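Local coordinates for protein halorhodopsin (PDB 2JAF) that pumps chloride across the membrane of a halophilic archaeon, driven by light that its covalently bound retinal absorbs, at residues L176-V180 / T181-A185; E194-D197 / T198-L202; V201-V204 / V205-G209; Y234-L237 / D238-K242. The protein carries 2 engineered substitutions. All blocks are in the same frame, centred on the assembly; numbering follows the deposited sequence.

Contact 1 (L176-V180 / T181-A185); sequences LSALV and TDWAA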
loop_
_atom_site.group_PDB
_atom_site.type_symbol
_atom_site.label_atom_id
_atom_site.label_comp_id
_atom_site.label_asym_id
_atom_site.label_seq_id
_atom_site.Cartn_x
_atom_site.Cartn_y
_atom_site.Cartn_z
ATOM N N LEU A 176 -15.386 12.088 -0.413
ATOM C CA LEU A 176 -16.119 13.311 -0.101
ATOM C C LEU A 176 -17.242 13.096 0.902
ATOM O O LEU A 176 -17.525 13.978 1.719
ATOM C CB LEU A 176 -16.678 13.937 -1.383
ATOM C CG LEU A 176 -15.619 14.444 -2.363
ATOM C CD1 LEU A 176 -16.272 14.923 -3.645
ATOM C CD2 LEU A 176 -14.830 15.563 -1.712
ATOM N N SER A 177 -17.874 11.926 0.854
ATOM C CA SER A 177 -18.980 11.623 1.758
ATOM C C SER A 177 -18.557 11.730 3.218
ATOM O O SER A 177 -19.335 12.158 4.065
ATOM C CB SER A 177 -19.540 10.214 1.488
ATOM O OG SER A 177 -18.659 9.200 1.948
ATOM N N ALA A 178 -17.326 11.331 3.514
ATOM C CA ALA A 178 -16.830 11.399 4.880
ATOM C C ALA A 178 -16.712 12.859 5.315
ATOM O O ALA A 178 -17.104 13.222 6.430
ATOM C CB ALA A 178 -15.474 10.704 4.980
ATOM N N LEU A 179 -16.191 13.701 4.425
ATOM C CA LEU A 179 -16.016 15.120 4.727
ATOM C C LEU A 179 -17.332 15.842 4.992
ATOM O O LEU A 179 -17.376 16.798 5.769
ATOM C CB LEU A 179 -15.276 15.816 3.580
ATOM C CG LEU A 179 -13.884 15.279 3.245
ATOM C CD1 LEU A 179 -13.319 16.044 2.057
ATOM C CD2 LEU A 179 -12.971 15.411 4.448
ATOM N N VAL A 180 -18.404 15.382 4.354
ATOM C CA VAL A 180 -19.714 15.999 4.524
ATOM C C VAL A 180 -20.526 15.388 5.660
ATOM O O VAL A 180 -21.574 15.924 6.031
ATOM C CB VAL A 180 -20.553 15.896 3.230
ATOM C CG1 VAL A 180 -19.752 16.419 2.049
ATOM C CG2 VAL A 180 -20.974 14.461 2.994
ATOM N N THR A 181 -20.057 14.274 6.213
ATOM C CA THR A 181 -20.801 13.635 7.291
ATOM C C THR A 181 -20.057 13.435 8.612
ATOM O O THR A 181 -19.862 14.395 9.359
ATOM C CB THR A 181 -21.414 12.279 6.830
ATOM O OG1 THR A 181 -20.385 11.406 6.345
ATOM C CG2 THR A 181 -22.436 12.510 5.726
ATOM N N ASP A 182 -19.636 12.206 8.903
ATOM C CA ASP A 182 -18.978 11.917 10.177
ATOM C C ASP A 182 -17.697 12.683 10.513
ATOM O O ASP A 182 -17.446 12.961 11.682
ATOM C CB ASP A 182 -18.739 10.409 10.318
ATOM C CG ASP A 182 -17.767 9.873 9.301
ATOM O OD1 ASP A 182 -17.951 10.148 8.099
ATOM O OD2 ASP A 182 -16.823 9.166 9.707
ATOM N N TRP A 183 -16.890 13.031 9.516
ATOM C CA TRP A 183 -15.669 13.781 9.794
ATOM C C TRP A 183 -16.009 15.184 10.295
ATOM O O TRP A 183 -15.268 15.765 11.089
ATOM C CB TRP A 183 -14.788 13.869 8.541
ATOM C CG TRP A 183 -13.981 12.625 8.297
ATOM C CD1 TRP A 183 -14.376 11.335 8.513
ATOM C CD2 TRP A 183 -12.658 12.553 7.750
ATOM N NE1 TRP A 183 -13.384 10.467 8.133
ATOM C CE2 TRP A 183 -12.319 11.184 7.660
ATOM C CE3 TRP A 183 -11.729 13.509 7.323
ATOM C CZ2 TRP A 183 -11.087 10.748 7.163
ATOM C CZ3 TRP A 183 -10.504 13.076 6.829
ATOM C CH2 TRP A 183 -10.194 11.708 6.753
ATOM N N ALA A 184 -17.137 15.719 9.835
ATOM C CA ALA A 184 -17.575 17.051 10.246
ATOM C C ALA A 184 -18.123 17.018 11.669
ATOM O O ALA A 184 -17.898 17.944 12.452
ATOM C CB ALA A 184 -18.638 17.572 9.292
ATOM N N ALA A 185 -18.843 15.949 11.995
ATOM C CA ALA A 185 -19.414 15.800 13.327
ATOM C C ALA A 185 -18.295 15.583 14.337
ATOM O O ALA A 185 -18.392 16.006 15.489
ATOM C CB ALA A 185 -20.384 14.626 13.353
#
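S177 and T181 meet at the junction between transmembrane helix 158-180 and the short helix 182-190 of this microbial rhodopsin. T181 sits at the N-cap position of the second helix, but its hydroxyl makes no capping bond there. It turns back to the helix before it.

Hydrogen bonds come first. T181 OG1 donates to S177 O at 2.6 Å. The hydroxyl stands between the backbone N and the carbonyl carbon of T181, chi1 57°, and this turns it back to that carbonyl. A178 O takes two backbone donors. W183 N reaches it at 3.1 Å, tilted from the carbonyl plane. T181 N comes to it from the other face, steeply above the plane. One carbonyl oxygen near the end of the first helix thus accepts from the junction residue and from the first turn of the next helix.

Apolar contacts and packing follow. The methyl CB of A178 lies over one face of the W183 indole, a CH-pi contact 3.9 Å from the centroid of the five-membered ring. L179 CD2 reaches W183 CE3 at 3.7 Å, obliquely to the ring. A184 CB rests 3.8 Å from L179 O. T181 packs on R60 of a second subunit, so the junction also lies at a subunit contact.

Two polar ends share a partner outside: W183 NE1 and D182 OD2 are both hydrogen-bonded to S133 OG of helix 131-153.

Contact 2 (E194-D197 / T198-L202); sequences EIFD and TLRVL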
loop_
_atom_site.group_PDB
_atom_site.type_symbol
_atom_site.label_atom_id
_atom_site.label_comp_id
_atom_site.label_asym_id
_atom_site.label_seq_id
_atom_site.Cartn_x
_atom_site.Cartn_y
_atom_site.Cartn_z
ATOM N N GLU A 194 -14.386 25.021 12.974
ATOM C CA GLU A 194 -14.083 26.231 12.209
ATOM C C GLU A 194 -12.986 26.028 11.166
ATOM O O GLU A 194 -13.164 26.367 9.994
ATOM C CB GLU A 194 -13.676 27.364 13.159
ATOM C CG GLU A 194 -12.376 27.106 13.920
ATOM C CD GLU A 194 -12.381 25.780 14.672
ATOM O OE1 GLU A 194 -13.144 25.642 15.654
ATOM O OE2 GLU A 194 -11.621 24.871 14.273
ATOM N N ILE A 195 -11.847 25.486 11.588
ATOM C CA ILE A 195 -10.743 25.252 10.664
ATOM C C ILE A 195 -11.075 24.102 9.707
ATOM O O ILE A 195 -10.699 24.128 8.533
ATOM C CB ILE A 195 -9.430 24.947 11.428
ATOM C CG1 ILE A 195 -8.293 24.692 10.435
ATOM C CG2 ILE A 195 -9.631 23.768 12.365
ATOM C CD1 ILE A 195 -8.007 25.875 9.513
ATOM N N PHE A 196 -11.789 23.099 10.207
ATOM C CA PHE A 196 -12.170 21.967 9.372
ATOM C C PHE A 196 -13.049 22.444 8.216
ATOM O O PHE A 196 -12.845 22.050 7.069
ATOM C CB PHE A 196 -12.947 20.927 10.185
ATOM C CG PHE A 196 -13.448 19.772 9.363
ATOM C CD1 PHE A 196 -12.579 18.771 8.941
ATOM C CD2 PHE A 196 -14.782 19.702 8.978
ATOM C CE1 PHE A 196 -13.034 17.713 8.142
ATOM C CE2 PHE A 196 -15.246 18.650 8.182
ATOM C CZ PHE A 196 -14.366 17.658 7.767
ATOM N N ASP A 197 -14.037 23.277 8.527
ATOM C CA ASP A 197 -14.951 23.796 7.510
ATOM C C ASP A 197 -14.207 24.587 6.433
ATOM O O ASP A 197 -14.556 24.525 5.252
ATOM C CB ASP A 197 -16.037 24.669 8.150
ATOM C CG ASP A 197 -17.053 23.858 8.940
ATOM O OD1 ASP A 197 -17.184 22.641 8.689
ATOM O OD2 ASP A 197 -17.742 24.438 9.804
ATOM N N THR A 198 -13.186 25.335 6.841
ATOM C CA THR A 198 -12.384 26.100 5.895
ATOM C C THR A 198 -11.603 25.139 5.000
ATOM O O THR A 198 -11.610 25.260 3.771
ATOM C CB THR A 198 -11.379 27.008 6.633
ATOM O OG1 THR A 198 -12.089 28.059 7.296
ATOM C CG2 THR A 198 -10.374 27.613 5.658
ATOM N N LEU A 199 -10.932 24.179 5.627
ATOM C CA LEU A 199 -10.121 23.213 4.891
ATOM C C LEU A 199 -10.959 22.299 4.011
ATOM O O LEU A 199 -10.503 21.856 2.954
ATOM C CB LEU A 199 -9.282 22.380 5.869
ATOM C CG LEU A 199 -8.249 23.178 6.679
ATOM C CD1 LEU A 199 -7.516 22.251 7.636
ATOM C CD2 LEU A 199 -7.259 23.857 5.736
ATOM N N ARG A 200 -12.184 22.015 4.444
ATOM C CA ARG A 200 -13.076 21.154 3.681
ATOM C C ARG A 200 -13.440 21.794 2.342
ATOM O O ARG A 200 -13.500 21.113 1.322
ATOM C CB ARG A 200 -14.344 20.866 4.488
ATOM C CG ARG A 200 -15.375 20.033 3.759
ATOM C CD ARG A 200 -16.499 19.621 4.697
ATOM N NE ARG A 200 -17.288 20.754 5.176
ATOM C CZ ARG A 200 -18.390 20.624 5.906
ATOM N NH1 ARG A 200 -18.822 19.415 6.242
ATOM N NH2 ARG A 200 -19.082 21.692 6.269
ATOM N N VAL A 201 -13.682 23.099 2.349
ATOM C CA VAL A 201 -14.025 23.802 1.118
ATOM C C VAL A 201 -12.846 23.730 0.159
ATOM O O VAL A 201 -13.021 23.494 -1.038
ATOM C CB VAL A 201 -14.366 25.291 1.387
ATOM C CG1 VAL A 201 -14.622 26.015 0.066
ATOM C CG2 VAL A 201 -15.599 25.386 2.303
ATOM N N LEU A 202 -11.641 23.924 0.687
ATOM C CA LEU A 202 -10.445 23.876 -0.141
ATOM C C LEU A 202 -10.260 22.511 -0.788
ATOM O O LEU A 202 -9.922 22.422 -1.970
ATOM C CB LEU A 202 -9.201 24.231 0.679
ATOM C CG LEU A 202 -9.084 25.693 1.112
ATOM C CD1 LEU A 202 -7.771 25.898 1.867
ATOM C CD2 LEU A 202 -9.147 26.596 -0.107
HETATM O O HOH W 1 -14.885 28.333 8.664
HETATM O O HOH W 2 -17.172 23.715 4.856
#
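E194 and T198 are one turn apart near the start of helix 193-216, a transmembrane helix of the seven-helix rhodopsin fold. The backbone bond from T198 N to E194 O is weak. A water adds a second link, donating to E194 O at 2.9 Å and also bonded to T198 OG1.

I195 is next. Its O accepts L199 N at 2.9 Å. Its CG1 meets L199 CD1 at 3.8 Å, and both side chains pack on L126 of helix 106-127.

F196 follows on the buried side. Its O takes R200 N at 2.7 Å. Its CE2 lies 3.8 Å from R200 CD. The ring and the guanidinium are turned 57° from each other. Helix 182-190 packs on both through A184.

D197 closes the first segment. Its side chain runs beside that of R200, pointing the same way. D197 OD1 is 3.2 Å from R200 NH2 in a salt bridge. The oxygen lies over the guanidinium face, so charge alone joins them and no N-H points at it. R200 reaches this place by a bend at chi3, 66°, after two extended torsions. Its NH1 bonds L179 O outside these segments. A leucine in its place would probably leave the D197 carboxylate without its positive mate and L179 O without this donor. The second water lies in the guanidinium plane: it accepts from R200 NE at 3.0 Å and donates to D197 O.

Contact 3 (V201-V204 / V205-G209); sequences VLVV and VLWLG. Engineered in segment 201-204: V203 (natural residue Thr). With RET (retinal), chain G.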
loop_
_atom_site.group_PDB
_atom_site.type_symbol
_atom_site.label_atom_id
_atom_site.label_comp_id
_atom_site.label_asym_id
_atom_site.label_seq_id
_atom_site.Cartn_x
_atom_site.Cartn_y
_atom_site.Cartn_z
ATOM N N VAL A 201 -13.682 23.099 2.349
ATOM C CA VAL A 201 -14.025 23.802 1.118
ATOM C C VAL A 201 -12.846 23.730 0.159
ATOM O O VAL A 201 -13.021 23.494 -1.038
ATOM C CB VAL A 201 -14.366 25.291 1.387
ATOM C CG1 VAL A 201 -14.622 26.015 0.066
ATOM C CG2 VAL A 201 -15.599 25.386 2.303
ATOM N N LEU A 202 -11.641 23.924 0.687
ATOM C CA LEU A 202 -10.445 23.876 -0.141
ATOM C C LEU A 202 -10.260 22.511 -0.788
ATOM O O LEU A 202 -9.922 22.422 -1.970
ATOM C CB LEU A 202 -9.201 24.231 0.679
ATOM C CG LEU A 202 -9.084 25.693 1.112
ATOM C CD1 LEU A 202 -7.771 25.898 1.867
ATOM C CD2 LEU A 202 -9.147 26.596 -0.107
ATOM N N VAL A 203 -10.484 21.447 -0.017
ATOM C CA VAL A 203 -10.342 20.098 -0.549
ATOM C C VAL A 203 -11.376 19.811 -1.633
ATOM O O VAL A 203 -11.025 19.394 -2.737
ATOM C CB VAL A 203 -10.490 19.020 0.554
ATOM C CG1 VAL A 203 -10.516 17.626 -0.077
ATOM C CG2 VAL A 203 -9.333 19.123 1.540
ATOM N N VAL A 204 -12.651 20.039 -1.330
ATOM C CA VAL A 204 -13.693 19.751 -2.314
ATOM C C VAL A 204 -13.499 20.524 -3.616
ATOM O O VAL A 204 -13.521 19.944 -4.697
ATOM C CB VAL A 204 -15.104 20.054 -1.763
ATOM C CG1 VAL A 204 -16.153 19.832 -2.863
ATOM C CG2 VAL A 204 -15.408 19.150 -0.567
ATOM N N VAL A 205 -13.305 21.833 -3.516
ATOM C CA VAL A 205 -13.132 22.643 -4.716
ATOM C C VAL A 205 -11.848 22.333 -5.484
ATOM O O VAL A 205 -11.878 22.127 -6.701
ATOM C CB VAL A 205 -13.169 24.152 -4.373
ATOM C CG1 VAL A 205 -12.926 24.984 -5.622
ATOM C CG2 VAL A 205 -14.523 24.500 -3.774
ATOM N N LEU A 206 -10.721 22.293 -4.788
ATOM C CA LEU A 206 -9.461 22.032 -5.474
ATOM C C LEU A 206 -9.363 20.597 -6.003
ATOM O O LEU A 206 -8.894 20.384 -7.123
ATOM C CB LEU A 206 -8.288 22.341 -4.549
ATOM C CG LEU A 206 -8.261 23.801 -4.076
ATOM C CD1 LEU A 206 -7.154 23.991 -3.053
ATOM C CD2 LEU A 206 -8.053 24.728 -5.267
ATOM N N TRP A 207 -9.805 19.617 -5.216
ATOM C CA TRP A 207 -9.730 18.230 -5.677
ATOM C C TRP A 207 -10.589 17.998 -6.924
ATOM O O TRP A 207 -10.258 17.155 -7.766
ATOM C CB TRP A 207 -10.116 17.260 -4.546
ATOM C CG TRP A 207 -9.026 17.093 -3.495
ATOM C CD1 TRP A 207 -8.247 18.085 -2.952
ATOM C CD2 TRP A 207 -8.680 15.886 -2.791
ATOM N NE1 TRP A 207 -7.451 17.569 -1.955
ATOM C CE2 TRP A 207 -7.696 16.225 -1.834
ATOM C CE3 TRP A 207 -9.112 14.553 -2.874
ATOM C CZ2 TRP A 207 -7.135 15.281 -0.963
ATOM C CZ3 TRP A 207 -8.554 13.610 -2.006
ATOM C CH2 TRP A 207 -7.577 13.982 -1.064
ATOM N N LEU A 208 -11.682 18.744 -7.055
ATOM C CA LEU A 208 -12.538 18.611 -8.233
ATOM C C LEU A 208 -11.799 19.091 -9.482
ATOM O O LEU A 208 -12.129 18.691 -10.603
ATOM C CB LEU A 208 -13.828 19.420 -8.049
ATOM C CG LEU A 208 -14.933 18.760 -7.225
ATOM C CD1 LEU A 208 -15.993 19.778 -6.838
ATOM C CD2 LEU A 208 -15.548 17.638 -8.052
ATOM N N GLY A 209 -10.801 19.950 -9.296
ATOM C CA GLY A 209 -10.047 20.442 -10.434
ATOM C C GLY A 209 -9.258 19.352 -11.151
ATOM O O GLY A 209 -9.079 19.409 -12.369
HETATM C C1 RET G . -8.316 11.534 -11.680
HETATM C C2 RET G . -8.971 10.884 -12.989
HETATM C C3 RET G . -10.148 9.904 -12.758
HETATM C C4 RET G . -11.345 10.632 -11.991
HETATM C C5 RET G . -10.919 11.411 -10.683
HETATM C C6 RET G . -9.449 11.875 -10.501
HETATM C C7 RET G . -9.080 12.516 -9.194
HETATM C C8 RET G . -7.890 12.916 -8.668
HETATM C C9 RET G . -7.743 13.734 -7.494
HETATM C C10 RET G . -6.398 14.062 -7.309
HETATM C C11 RET G . -5.930 14.858 -6.286
HETATM C C12 RET G . -4.565 15.179 -6.226
HETATM C C13 RET G . -3.969 15.945 -5.142
HETATM C C14 RET G . -2.558 16.086 -5.287
HETATM C C15 RET G . -1.706 16.571 -4.324
HETATM C C16 RET G . -7.283 10.451 -11.199
HETATM C C17 RET G . -7.550 12.860 -12.194
HETATM C C18 RET G . -12.034 11.667 -9.682
HETATM C C19 RET G . -9.026 14.306 -6.665
HETATM C C20 RET G . -4.801 16.560 -4.001
#
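Helix 193-216 gives the retinal pocket one of its walls through W207, which stands beside V203 one turn earlier, the two side chains pointing the same way. V203 is an engineered residue, a threonine in the natural sequence. Its CG1 sits over one face of the W207 indole, 3.5 Å from the centroid of the five-membered ring and 5° off the normal. This is a CH-pi contact. The methyl gets there because it lies opposite the backbone N of V203, chi1 173°.

Retinal takes the other face of the ring. Its methyl C20 stands 3.5 Å from W207 NE1. The indole is thus held between a valine methyl and the C20 methyl of retinal. Retinal C19 also approaches W207 O at 3.3 Å. In the seven-helix rhodopsin fold this tryptophan is one of the residues lining the chromophore. T116, I119 and L120 of helix 106-127 pack on it too, and so does F172 of helix 158-180. With an alanine in its place, V203 CG1 would lose the ring face it packs on and the C20 methyl is likely to be left with a gap beside it.

Along the backbone, W207 N donates to V203 O at 2.8 Å. V204 CG1 meets L208 CD1 at 4.0 Å, beside L176 and F172 of helix 158-180. On the surface V201 CG1 meets V205 CG2 at 4.1 Å.

Contact 4 (Y234-L237 / D238-K242); sequences YSVL and DVFAK. With RET (retinal), chain G.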
loop_
_atom_site.group_PDB
_atom_site.type_symbol
_atom_site.label_atom_id
_atom_site.label_comp_id
_atom_site.label_asym_id
_atom_site.label_seq_id
_atom_site.Cartn_x
_atom_site.Cartn_y
_atom_site.Cartn_z
ATOM N N TYR A 234 -2.151 20.996 -13.513
ATOM C CA TYR A 234 -1.956 20.118 -12.359
ATOM C C TYR A 234 -0.992 20.765 -11.353
ATOM O O TYR A 234 -1.205 20.700 -10.138
ATOM C CB TYR A 234 -1.369 18.769 -12.798
ATOM C CG TYR A 234 -2.314 17.829 -13.528
ATOM C CD1 TYR A 234 -3.535 17.456 -12.970
ATOM C CD2 TYR A 234 -1.940 17.239 -14.740
ATOM C CE1 TYR A 234 -4.358 16.513 -13.592
ATOM C CE2 TYR A 234 -2.755 16.294 -15.368
ATOM C CZ TYR A 234 -3.956 15.934 -14.791
ATOM O OH TYR A 234 -4.750 14.977 -15.389
ATOM N N SER A 235 0.073 21.378 -11.861
ATOM C CA SER A 235 1.059 22.023 -11.002
ATOM C C SER A 235 0.438 23.148 -10.193
ATOM O O SER A 235 0.724 23.287 -9.008
ATOM C CB SER A 235 2.232 22.556 -11.829
ATOM O OG SER A 235 2.993 21.475 -12.347
ATOM N N VAL A 236 -0.409 23.952 -10.826
ATOM C CA VAL A 236 -1.066 25.038 -10.100
ATOM C C VAL A 236 -2.009 24.455 -9.046
ATOM O O VAL A 236 -2.109 24.970 -7.935
ATOM C CB VAL A 236 -1.875 25.949 -11.043
ATOM C CG1 VAL A 236 -2.726 26.921 -10.229
ATOM C CG2 VAL A 236 -0.926 26.717 -11.953
ATOM N N LEU A 237 -2.713 23.383 -9.394
ATOM C CA LEU A 237 -3.618 22.764 -8.428
ATOM C C LEU A 237 -2.817 22.266 -7.229
ATOM O O LEU A 237 -3.232 22.435 -6.078
ATOM C CB LEU A 237 -4.387 21.606 -9.071
ATOM C CG LEU A 237 -5.514 22.040 -10.015
ATOM C CD1 LEU A 237 -6.089 20.823 -10.713
ATOM C CD2 LEU A 237 -6.617 22.763 -9.202
ATOM N N ASP A 238 -1.665 21.654 -7.498
ATOM C CA ASP A 238 -0.802 21.147 -6.431
ATOM C C ASP A 238 -0.358 22.269 -5.490
ATOM O O ASP A 238 -0.281 22.071 -4.274
ATOM C CB ASP A 238 0.448 20.481 -7.015
ATOM C CG ASP A 238 0.226 19.029 -7.409
ATOM O OD1 ASP A 238 -0.892 18.499 -7.240
ATOM O OD2 ASP A 238 1.198 18.408 -7.891
ATOM N N VAL A 239 -0.063 23.440 -6.047
ATOM C CA VAL A 239 0.382 24.557 -5.222
ATOM C C VAL A 239 -0.653 24.879 -4.155
ATOM O O VAL A 239 -0.314 25.063 -2.990
ATOM C CB VAL A 239 0.652 25.829 -6.069
ATOM C CG1 VAL A 239 0.871 27.028 -5.148
ATOM C CG2 VAL A 239 1.886 25.624 -6.946
ATOM N N PHE A 240 -1.921 24.916 -4.547
ATOM C CA PHE A 240 -2.987 25.226 -3.599
ATOM C C PHE A 240 -3.478 24.034 -2.781
ATOM O O PHE A 240 -3.664 24.145 -1.566
ATOM C CB PHE A 240 -4.160 25.880 -4.343
ATOM C CG PHE A 240 -3.842 27.256 -4.863
ATOM C CD1 PHE A 240 -3.838 28.351 -4.003
ATOM C CD2 PHE A 240 -3.454 27.442 -6.187
ATOM C CE1 PHE A 240 -3.443 29.610 -4.453
ATOM C CE2 PHE A 240 -3.055 28.698 -6.648
ATOM C CZ PHE A 240 -3.049 29.784 -5.779
ATOM N N ALA A 241 -3.676 22.890 -3.430
ATOM C CA ALA A 241 -4.174 21.718 -2.715
ATOM C C ALA A 241 -3.161 21.125 -1.746
ATOM O O ALA A 241 -3.534 20.405 -0.817
ATOM C CB ALA A 241 -4.643 20.653 -3.706
ATOM N N LYS A 242 -1.882 21.410 -1.964
ATOM C CA LYS A 242 -0.842 20.893 -1.072
ATOM C C LYS A 242 -0.117 21.940 -0.232
ATOM O O LYS A 242 -0.221 21.946 0.997
ATOM C CB LYS A 242 0.224 20.120 -1.855
ATOM C CG LYS A 242 -0.201 18.755 -2.341
ATOM C CD LYS A 242 0.962 18.090 -3.068
ATOM C CE LYS A 242 0.691 16.635 -3.399
ATOM N NZ LYS A 242 -0.406 16.470 -4.342
HETATM C C1 RET G . -8.316 11.534 -11.680
HETATM C C2 RET G . -8.971 10.884 -12.989
HETATM C C3 RET G . -10.148 9.904 -12.758
HETATM C C4 RET G . -11.345 10.632 -11.991
HETATM C C5 RET G . -10.919 11.411 -10.683
HETATM C C6 RET G . -9.449 11.875 -10.501
HETATM C C7 RET G . -9.080 12.516 -9.194
HETATM C C8 RET G . -7.890 12.916 -8.668
HETATM C C9 RET G . -7.743 13.734 -7.494
HETATM C C10 RET G . -6.398 14.062 -7.309
HETATM C C11 RET G . -5.930 14.858 -6.286
HETATM C C12 RET G . -4.565 15.179 -6.226
HETATM C C13 RET G . -3.969 15.945 -5.142
HETATM C C14 RET G . -2.558 16.086 -5.287
HETATM C C15 RET G . -1.706 16.571 -4.324
HETATM C C16 RET G . -7.283 10.451 -11.199
HETATM C C17 RET G . -7.550 12.860 -12.194
HETATM C C18 RET G . -12.034 11.667 -9.682
HETATM C C19 RET G . -9.026 14.306 -6.665
HETATM C C20 RET G . -4.801 16.560 -4.001
#
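V236 and F240 lie side by side on the surface of helix 227-255, pointing the same way. V236 CG1 meets F240 CE2 at 4.0 Å. V236 O comes to the edge of the F240 ring, near its plane, at 3.3 Å from CD2. The backbone bond from F240 N to V236 O is weak.

The buried side carries the polar groups. D238 N donates to Y234 O at 2.8 Å. The D238 carboxylate extends to the end of the K242 side chain, with OD1 3.6 Å from K242 NZ in a salt bridge. Y210 OH is hydrogen-bonded to D238 OD1 and Y77 OH to D238 OD2, so the carboxylate is fixed at both oxygens. K242 is extended through chi2 and chi3 and then bends at chi4, 65°, which turns NZ to the retinal. There NZ is joined covalently to retinal C15 at 1.3 Å. D238 OD1 also lies 3.5 Å from retinal C14.

A241 N donates to L237 O at 2.7 Å. The helix has a wider pi-type turn at 239-242, which includes A241 and K242. A lysine Schiff base with an aspartate beside it, carried on the last transmembrane helix, is the hallmark of the microbial rhodopsins.

How the contacts relate
Contacts 1, 2 and 3 form a connected group. Contact 1 packs against contact 2, where A184 CA lies 3.5 Å from F196 CE2, and R200 of contact 2 reaches into contact 1 beside it. Contact 1 also touches contact 3: L179 CD1 lies 3.9 Å from V203 CG1. Contacts 2 and 3 share V201 and L202 and follow each other on helix 193-216. Contact 3 meets contact 4 through L206 CD1, 3.7 Å from A241 N. Of the four, contacts 3 and 4 touch retinal, contact 3 beside the polyene and contact 4 at its covalent end. Contacts 1 and 4 do not touch, their centres being about 23 Å apart.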